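PDB 6OEW: cytidylyltransferase from Leptospira borgpetersenii serovar Hardjo-bovis, which probably transfers a cytidylyl group from CTP to a sugar-type substrate, as a magnesium-binding nucleotidyltransferase of the GT-A clan. Local coordinates for residues R130-F138 / I148-L156; E205-Y216 / V230-N240. All blocks are in the same frame, centred on the assembly; numbering follows the deposited sequence.

Contact 1 (R130-F138 / I148-L156); sequences RIEFLTNCF and IEIFTLSLL
The axes of strands 133-135 and 149-152 approach to 4.7 Å and run antiparallel, with Leu134 and Ile150 as the hydrogen-bonded pair and the flanking pairs Phe133-Phe151 and Thr135-Glu149 non-hydrogen-bonded. Leu134 N gives Ile150 O a nearly straight bond of 2.8 Å, and Ile150 N returns one to Leu134 O. Beyond the strand, Asn136 extends the ladder twice: its backbone N gives to Ile148 O, and its side-chain OD1 accepts from Ile148 N at 2.8 Å, the donor standing 37° above the carboxamide plane. CG lies between the backbone N and carbonyl carbon (chi1 73°), which turns OD1 toward Ile148, while ND2 is held by Met146 O.

On one face the rings of Phe133 and Phe151 lie side by side, their planes 10° apart but slid so far that they barely overlap; the touch is CE1 of Phe133 on CD2 of Phe151, 3.7 Å. A methyl, CD2 of Leu155, meets the edge of the Phe133 ring near its plane. These strands belong to the mixed central sheet of the GT-A-like fold, where 149-152 is hydrogen-bonded between 133-135 and 101-106. Leu134 and Ile150 face the other way, and Ile150 packs there on helix 114-126.

Farther along the aromatic face, Thr135 OG1 donates to a water that in turn donates to Glu149 OE2, while the same hydroxyl accepts from Cys137 N at 2.9 Å in an ST turn. Glu149 OE1 forms a salt bridge with Arg104, so its buried carboxylate has partners on both oxygens. At the opposite end Thr152 N-caps helix 153-162, its OG1 accepting from Leu155 N (2.9 Å). A second water joins this hydroxyl to Glu132 OE1, and Glu132 OE2 takes the backbone N of Lys184.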
# COMPACT_ATOMS: atom_id res chain seq x y z
N ARG A 130 11.62 20.31 -1.07
CA ARG A 130 11.61 20.24 -2.52
C ARG A 130 10.65 19.19 -3.04
O ARG A 130 10.42 19.13 -4.25
CB ARG A 130 12.99 19.90 -3.09
CG ARG A 130 14.14 20.46 -2.38
CD ARG A 130 15.41 20.12 -3.15
NE ARG A 130 16.52 20.78 -2.52
CZ ARG A 130 17.43 20.16 -1.78
NH1 ARG A 130 18.39 20.87 -1.23
NH2 ARG A 130 17.39 18.84 -1.63
N ILE A 131 10.12 18.32 -2.18
CA ILE A 131 9.19 17.27 -2.57
C ILE A 131 8.03 17.29 -1.60
O ILE A 131 8.23 17.32 -0.38
CB ILE A 131 9.83 15.87 -2.58
CG1 ILE A 131 11.06 15.81 -3.48
CG2 ILE A 131 8.78 14.81 -2.99
CD1 ILE A 131 11.71 14.44 -3.57
N GLU A 132 6.81 17.26 -2.12
CA GLU A 132 5.66 17.07 -1.26
C GLU A 132 4.89 15.80 -1.62
O GLU A 132 4.05 15.37 -0.82
CB GLU A 132 4.73 18.28 -1.33
CG GLU A 132 4.23 18.63 -2.70
CD GLU A 132 3.51 19.97 -2.73
OE1 GLU A 132 3.12 20.47 -1.64
OE2 GLU A 132 3.32 20.52 -3.83
N PHE A 133 5.20 15.18 -2.75
CA PHE A 133 4.51 13.97 -3.19
C PHE A 133 5.49 13.09 -3.96
O PHE A 133 6.03 13.51 -4.99
CB PHE A 133 3.33 14.36 -4.07
CG PHE A 133 2.38 13.23 -4.37
CD1 PHE A 133 1.19 13.14 -3.69
CD2 PHE A 133 2.68 12.31 -5.35
CE1 PHE A 133 0.28 12.11 -3.97
CE2 PHE A 133 1.78 11.27 -5.65
CZ PHE A 133 0.60 11.16 -4.96
N LEU A 134 5.71 11.88 -3.47
CA LEU A 134 6.57 10.90 -4.12
C LEU A 134 5.75 9.64 -4.36
O LEU A 134 5.12 9.13 -3.43
CB LEU A 134 7.81 10.59 -3.27
CG LEU A 134 8.80 9.55 -3.81
CD1 LEU A 134 9.41 10.01 -5.14
CD2 LEU A 134 9.88 9.15 -2.83
N THR A 135 5.75 9.13 -5.60
CA THR A 135 5.03 7.90 -5.93
C THR A 135 5.92 7.00 -6.77
O THR A 135 6.82 7.46 -7.47
CB THR A 135 3.69 8.19 -6.68
OG1 THR A 135 3.04 6.97 -7.05
CG2 THR A 135 3.93 9.00 -7.95
N ASN A 136 5.67 5.69 -6.68
CA ASN A 136 6.24 4.72 -7.61
C ASN A 136 5.17 4.09 -8.49
O ASN A 136 5.43 3.08 -9.16
CB ASN A 136 7.02 3.63 -6.85
CG ASN A 136 6.07 2.64 -6.13
OD1 ASN A 136 4.82 2.85 -6.08
ND2 ASN A 136 6.64 1.58 -5.57
N CYS A 137 3.95 4.64 -8.49
CA CYS A 137 2.88 3.98 -9.23
C CYS A 137 2.06 4.96 -10.06
O CYS A 137 0.89 4.68 -10.35
CB CYS A 137 1.98 3.19 -8.26
SG CYS A 137 1.21 4.16 -6.93
N PHE A 138 2.64 6.09 -10.46
CA PHE A 138 2.06 6.88 -11.55
C PHE A 138 2.55 6.23 -12.84
O PHE A 138 1.89 5.34 -13.38
CB PHE A 138 2.47 8.35 -11.44
CG PHE A 138 1.80 9.24 -12.46
CD1 PHE A 138 0.43 9.34 -12.53
CD2 PHE A 138 2.57 10.02 -13.31
CE1 PHE A 138 -0.18 10.17 -13.45
CE2 PHE A 138 1.96 10.86 -14.24
CZ PHE A 138 0.60 10.94 -14.30
N ILE A 148 3.39 2.49 -3.66
CA ILE A 148 3.73 3.31 -2.51
C ILE A 148 3.57 4.76 -2.93
O ILE A 148 4.09 5.17 -3.98
CB ILE A 148 5.18 3.04 -2.04
CG1 ILE A 148 5.34 1.58 -1.60
CG2 ILE A 148 5.55 4.02 -0.92
CD1 ILE A 148 6.84 1.07 -1.53
N GLU A 149 2.85 5.53 -2.13
CA GLU A 149 2.73 6.96 -2.28
C GLU A 149 3.10 7.60 -0.96
O GLU A 149 2.75 7.07 0.10
CB GLU A 149 1.29 7.38 -2.70
CG GLU A 149 0.90 6.74 -4.01
CD GLU A 149 -0.61 6.58 -4.18
OE1 GLU A 149 -1.28 6.17 -3.21
OE2 GLU A 149 -1.09 6.86 -5.30
N ILE A 150 3.87 8.68 -1.02
CA ILE A 150 4.31 9.41 0.16
C ILE A 150 3.99 10.88 -0.04
O ILE A 150 4.36 11.46 -1.06
CB ILE A 150 5.82 9.22 0.40
CG1 ILE A 150 6.16 7.72 0.40
CG2 ILE A 150 6.20 9.87 1.70
CD1 ILE A 150 7.69 7.42 0.51
N PHE A 151 3.31 11.48 0.94
CA PHE A 151 3.04 12.90 0.83
C PHE A 151 2.93 13.53 2.21
O PHE A 151 2.73 12.85 3.21
CB PHE A 151 1.78 13.17 0.00
CG PHE A 151 0.64 12.25 0.34
CD1 PHE A 151 -0.21 12.54 1.39
CD2 PHE A 151 0.42 11.10 -0.40
CE1 PHE A 151 -1.28 11.68 1.71
CE2 PHE A 151 -0.63 10.24 -0.10
CZ PHE A 151 -1.48 10.53 0.95
N THR A 152 3.10 14.85 2.23
CA THR A 152 3.06 15.61 3.47
C THR A 152 1.62 15.77 3.95
O THR A 152 0.67 15.72 3.16
CB THR A 152 3.68 17.01 3.31
OG1 THR A 152 2.92 17.79 2.38
CG2 THR A 152 5.14 16.92 2.84
N LEU A 153 1.47 15.96 5.25
CA LEU A 153 0.17 16.34 5.78
C LEU A 153 -0.32 17.61 5.11
O LEU A 153 -1.52 17.76 4.82
CB LEU A 153 0.25 16.52 7.29
CG LEU A 153 -0.99 17.08 7.99
CD1 LEU A 153 -2.08 16.06 8.03
CD2 LEU A 153 -0.58 17.53 9.38
N SER A 154 0.60 18.55 4.83
CA SER A 154 0.20 19.80 4.20
C SER A 154 -0.42 19.56 2.82
O SER A 154 -1.43 20.19 2.47
CB SER A 154 1.40 20.75 4.11
OG SER A 154 1.60 21.35 5.38
N LEU A 155 0.17 18.66 2.03
CA LEU A 155 -0.41 18.34 0.73
C LEU A 155 -1.80 17.74 0.89
O LEU A 155 -2.75 18.13 0.20
CB LEU A 155 0.50 17.39 -0.05
CG LEU A 155 -0.20 16.94 -1.36
CD1 LEU A 155 0.68 17.07 -2.57
CD2 LEU A 155 -0.76 15.50 -1.26
N LEU A 156 -1.95 16.79 1.82
CA LEU A 156 -3.26 16.18 2.04
C LEU A 156 -4.30 17.23 2.43
O LEU A 156 -5.44 17.18 1.97
CB LEU A 156 -3.14 15.07 3.10
CG LEU A 156 -4.45 14.33 3.41
CD1 LEU A 156 -5.00 13.77 2.13
CD2 LEU A 156 -4.19 13.21 4.43
O HOH W 1 4.00 20.14 1.23
O HOH W 2 0.55 8.12 -7.21

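Contact 2 (E205-Y216 / V230-N240); sequences EDYETLKSCISY and VIKKNPSIIQN
Thr209 OG1 takes the backbone N-H of Gln239 in a 2.8 Å bond and, lying beside its own backbone N (chi1 -62°), donates a hydrogen bond to Glu205 O one turn back. Glu205 O thus receives both OG1 and N of Thr209, from opposite faces of its carbonyl plane. Alongside, Asn240 ND2 donates to Asp206 OD1 at 2.8 Å, reaching the anti side 29° out of the carboxylate plane, which is turned 87° from the amide.

At the other end Tyr216 packs against Val230, Asn234 and Ile237. Ile237 CD1 sits over one ring face, 3.9 Å from the centroid, and Val230 CG1 approaches off-centre. Between these two ends, Cys213 SG touches Ile237 CG2 at 3.6 Å and also meets Ile231 CD1.

A second shell sets these groups. Asp206 OD2 accepts from Asp202 N, Asn240 ND2 also reaches Arg198 O, and Asn234 ND2 folds back onto Val230 O (3.0 Å), which fixes the amide beside the tyrosine ring. Here the chain leaving helix 224-233, through the 3-10 turn 235-237, packs along helix 204-214 near the C-terminal end of the GT-A-type fold, the side chain of Asp206 about 8 Å from that of Asp108, a magnesium-binding residue.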
# COMPACT_ATOMS: atom_id res chain seq x y z
N GLU A 205 -7.83 -15.45 -9.20
CA GLU A 205 -6.61 -15.77 -9.94
C GLU A 205 -5.40 -15.02 -9.36
O GLU A 205 -4.28 -15.55 -9.33
CB GLU A 205 -6.80 -15.42 -11.42
CG GLU A 205 -7.83 -16.28 -12.15
CD GLU A 205 -9.29 -15.99 -11.75
OE1 GLU A 205 -9.61 -14.83 -11.38
OE2 GLU A 205 -10.11 -16.93 -11.81
N ASP A 206 -5.60 -13.78 -8.90
CA ASP A 206 -4.52 -13.07 -8.21
C ASP A 206 -4.10 -13.84 -6.97
O ASP A 206 -2.90 -14.02 -6.69
CB ASP A 206 -4.98 -11.68 -7.77
CG ASP A 206 -5.11 -10.70 -8.92
OD1 ASP A 206 -4.56 -10.93 -10.02
OD2 ASP A 206 -5.77 -9.67 -8.70
N TYR A 207 -5.09 -14.24 -6.17
CA TYR A 207 -4.89 -15.01 -4.96
C TYR A 207 -4.08 -16.27 -5.22
O TYR A 207 -3.16 -16.60 -4.47
CB TYR A 207 -6.26 -15.35 -4.36
CG TYR A 207 -6.28 -16.09 -3.04
CD1 TYR A 207 -5.50 -15.68 -1.96
CD2 TYR A 207 -7.12 -17.18 -2.87
CE1 TYR A 207 -5.54 -16.38 -0.73
CE2 TYR A 207 -7.19 -17.86 -1.67
CZ TYR A 207 -6.41 -17.46 -0.60
OH TYR A 207 -6.49 -18.18 0.58
N GLU A 208 -4.46 -17.04 -6.25
CA GLU A 208 -3.75 -18.27 -6.58
C GLU A 208 -2.30 -17.97 -6.94
O GLU A 208 -1.38 -18.70 -6.54
CB GLU A 208 -4.43 -18.97 -7.75
CG GLU A 208 -5.89 -19.39 -7.50
CD GLU A 208 -6.59 -19.92 -8.75
OE1 GLU A 208 -6.11 -19.71 -9.88
OE2 GLU A 208 -7.65 -20.57 -8.59
N THR A 209 -2.09 -16.91 -7.72
CA THR A 209 -0.74 -16.46 -8.08
C THR A 209 0.07 -16.11 -6.83
O THR A 209 1.23 -16.54 -6.68
CB THR A 209 -0.84 -15.22 -8.98
OG1 THR A 209 -1.52 -15.58 -10.20
CG2 THR A 209 0.57 -14.64 -9.31
N LEU A 210 -0.51 -15.31 -5.95
CA LEU A 210 0.20 -14.89 -4.75
C LEU A 210 0.47 -16.07 -3.83
O LEU A 210 1.53 -16.15 -3.20
CB LEU A 210 -0.61 -13.81 -4.02
CG LEU A 210 -0.75 -12.49 -4.77
CD1 LEU A 210 -1.83 -11.66 -4.14
CD2 LEU A 210 0.58 -11.71 -4.75
N LYS A 211 -0.47 -17.01 -3.75
CA LYS A 211 -0.23 -18.20 -2.95
C LYS A 211 0.94 -18.99 -3.51
O LYS A 211 1.76 -19.53 -2.74
CB LYS A 211 -1.50 -19.06 -2.91
CG LYS A 211 -2.46 -18.58 -1.82
CD LYS A 211 -3.85 -19.28 -1.89
CE LYS A 211 -3.85 -20.68 -2.42
NZ LYS A 211 -5.27 -21.27 -2.48
N SER A 212 1.05 -19.07 -4.83
CA SER A 212 2.19 -19.77 -5.41
C SER A 212 3.50 -19.04 -5.12
O SER A 212 4.50 -19.68 -4.77
CB SER A 212 1.96 -19.94 -6.91
OG SER A 212 0.89 -20.84 -7.12
N CYS A 213 3.49 -17.71 -5.22
CA CYS A 213 4.66 -16.90 -4.92
C CYS A 213 5.25 -17.24 -3.56
O CYS A 213 6.45 -17.56 -3.45
CB CYS A 213 4.29 -15.42 -4.93
SG CYS A 213 4.12 -14.68 -6.54
N ILE A 214 4.45 -17.11 -2.50
CA ILE A 214 5.04 -17.22 -1.17
C ILE A 214 5.50 -18.64 -0.90
O ILE A 214 6.33 -18.85 -0.00
CB ILE A 214 4.08 -16.76 -0.06
CG1 ILE A 214 2.80 -17.59 -0.06
CG2 ILE A 214 3.75 -15.27 -0.21
CD1 ILE A 214 1.92 -17.26 1.11
N SER A 215 5.03 -19.62 -1.68
CA SER A 215 5.43 -21.00 -1.44
C SER A 215 6.90 -21.26 -1.77
O SER A 215 7.43 -22.30 -1.37
CB SER A 215 4.53 -21.96 -2.22
OG SER A 215 4.88 -22.04 -3.60
N TYR A 216 7.58 -20.34 -2.46
CA TYR A 216 8.99 -20.52 -2.78
C TYR A 216 9.92 -19.90 -1.75
O TYR A 216 11.14 -19.96 -1.92
CB TYR A 216 9.31 -19.92 -4.15
CG TYR A 216 8.75 -20.72 -5.28
CD1 TYR A 216 9.57 -21.53 -6.06
CD2 TYR A 216 7.39 -20.68 -5.57
CE1 TYR A 216 9.05 -22.27 -7.10
CE2 TYR A 216 6.87 -21.41 -6.60
CZ TYR A 216 7.70 -22.20 -7.36
OH TYR A 216 7.17 -22.94 -8.40
N VAL A 230 12.26 -15.36 -8.77
CA VAL A 230 11.60 -16.65 -8.64
C VAL A 230 10.50 -16.81 -9.69
O VAL A 230 10.33 -17.89 -10.28
CB VAL A 230 11.07 -16.84 -7.21
CG1 VAL A 230 9.96 -17.86 -7.17
CG2 VAL A 230 12.20 -17.28 -6.29
N ILE A 231 9.72 -15.75 -9.93
CA ILE A 231 8.71 -15.77 -10.99
C ILE A 231 9.36 -15.97 -12.35
O ILE A 231 8.86 -16.74 -13.19
CB ILE A 231 7.87 -14.47 -10.96
CG1 ILE A 231 7.01 -14.39 -9.69
CG2 ILE A 231 7.01 -14.37 -12.21
CD1 ILE A 231 6.41 -13.00 -9.41
N LYS A 232 10.50 -15.32 -12.59
CA LYS A 232 11.18 -15.51 -13.86
C LYS A 232 11.69 -16.95 -14.02
O LYS A 232 11.70 -17.48 -15.14
CB LYS A 232 12.33 -14.51 -14.01
CG LYS A 232 11.83 -13.09 -14.27
CD LYS A 232 12.96 -12.13 -14.67
CE LYS A 232 12.45 -10.70 -14.89
NZ LYS A 232 11.40 -10.59 -15.96
N LYS A 233 12.11 -17.59 -12.93
CA LYS A 233 12.57 -18.97 -13.01
C LYS A 233 11.41 -19.96 -13.05
O LYS A 233 11.57 -21.07 -13.58
CB LYS A 233 13.49 -19.30 -11.83
N ASN A 234 10.26 -19.60 -12.50
CA ASN A 234 9.08 -20.45 -12.45
C ASN A 234 7.90 -19.70 -13.05
O ASN A 234 6.98 -19.30 -12.33
CB ASN A 234 8.79 -20.87 -11.00
CG ASN A 234 9.96 -21.58 -10.36
OD1 ASN A 234 10.09 -22.80 -10.45
ND2 ASN A 234 10.85 -20.81 -9.73
N PRO A 235 7.89 -19.50 -14.37
CA PRO A 235 6.85 -18.66 -14.98
C PRO A 235 5.43 -19.13 -14.68
O PRO A 235 4.51 -18.30 -14.71
CB PRO A 235 7.17 -18.73 -16.48
CG PRO A 235 7.95 -20.00 -16.65
CD PRO A 235 8.77 -20.12 -15.39
N SER A 236 5.22 -20.41 -14.38
CA SER A 236 3.88 -20.92 -14.10
C SER A 236 3.34 -20.48 -12.74
O SER A 236 2.19 -20.79 -12.42
CB SER A 236 3.87 -22.45 -14.19
OG SER A 236 4.26 -23.05 -12.96
N ILE A 237 4.13 -19.78 -11.93
CA ILE A 237 3.57 -19.12 -10.76
C ILE A 237 2.43 -18.19 -11.16
O ILE A 237 1.43 -18.06 -10.45
CB ILE A 237 4.68 -18.36 -10.00
CG1 ILE A 237 5.60 -19.36 -9.29
CG2 ILE A 237 4.07 -17.33 -9.02
CD1 ILE A 237 6.88 -18.72 -8.76
N ILE A 238 2.57 -17.54 -12.32
CA ILE A 238 1.63 -16.51 -12.76
C ILE A 238 0.36 -17.20 -13.25
O ILE A 238 0.38 -17.89 -14.26
CB ILE A 238 2.25 -15.62 -13.85
CG1 ILE A 238 3.48 -14.90 -13.30
CG2 ILE A 238 1.25 -14.58 -14.32
CD1 ILE A 238 3.14 -13.94 -12.18
N GLN A 239 -0.74 -17.00 -12.51
CA GLN A 239 -2.03 -17.61 -12.83
C GLN A 239 -3.12 -16.58 -13.08
O GLN A 239 -4.29 -16.95 -13.25
CB GLN A 239 -2.47 -18.56 -11.70
CG GLN A 239 -1.72 -19.89 -11.66
CD GLN A 239 -1.45 -20.37 -10.24
OE1 GLN A 239 -0.45 -20.00 -9.64
NE2 GLN A 239 -2.34 -21.20 -9.71
N ASN A 240 -2.77 -15.29 -13.09
CA ASN A 240 -3.71 -14.20 -13.35
C ASN A 240 -3.43 -13.53 -14.68
O ASN A 240 -3.90 -12.41 -14.93
CB ASN A 240 -3.66 -13.18 -12.21
CG ASN A 240 -2.26 -12.57 -12.04
OD1 ASN A 240 -1.32 -12.88 -12.79
ND2 ASN A 240 -2.12 -11.70 -11.05

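In the fold
From the N terminus, the chain first lays down the parallel strands 11-16, 54-59, 77-81 and 101-106, then helix 114-126. Contact 1 follows, closing the short loop between 138 and 148 and adding an antiparallel pair to the same sheet, 149-152 lying antiparallel beside 101-106 and 185-187 then completing that edge. Contact 2 comes later and closes a second loop, 217-229, much of it helical, tying helix 204-214 to the chain leaving helix 224-233. The two are in series, neither nested nor crossed. Their centres are 31 Å apart on opposite sides of the chain's centre, yet Glu149 and Asp206 each bring a side chain within about 10 Å of the bound magnesium ion.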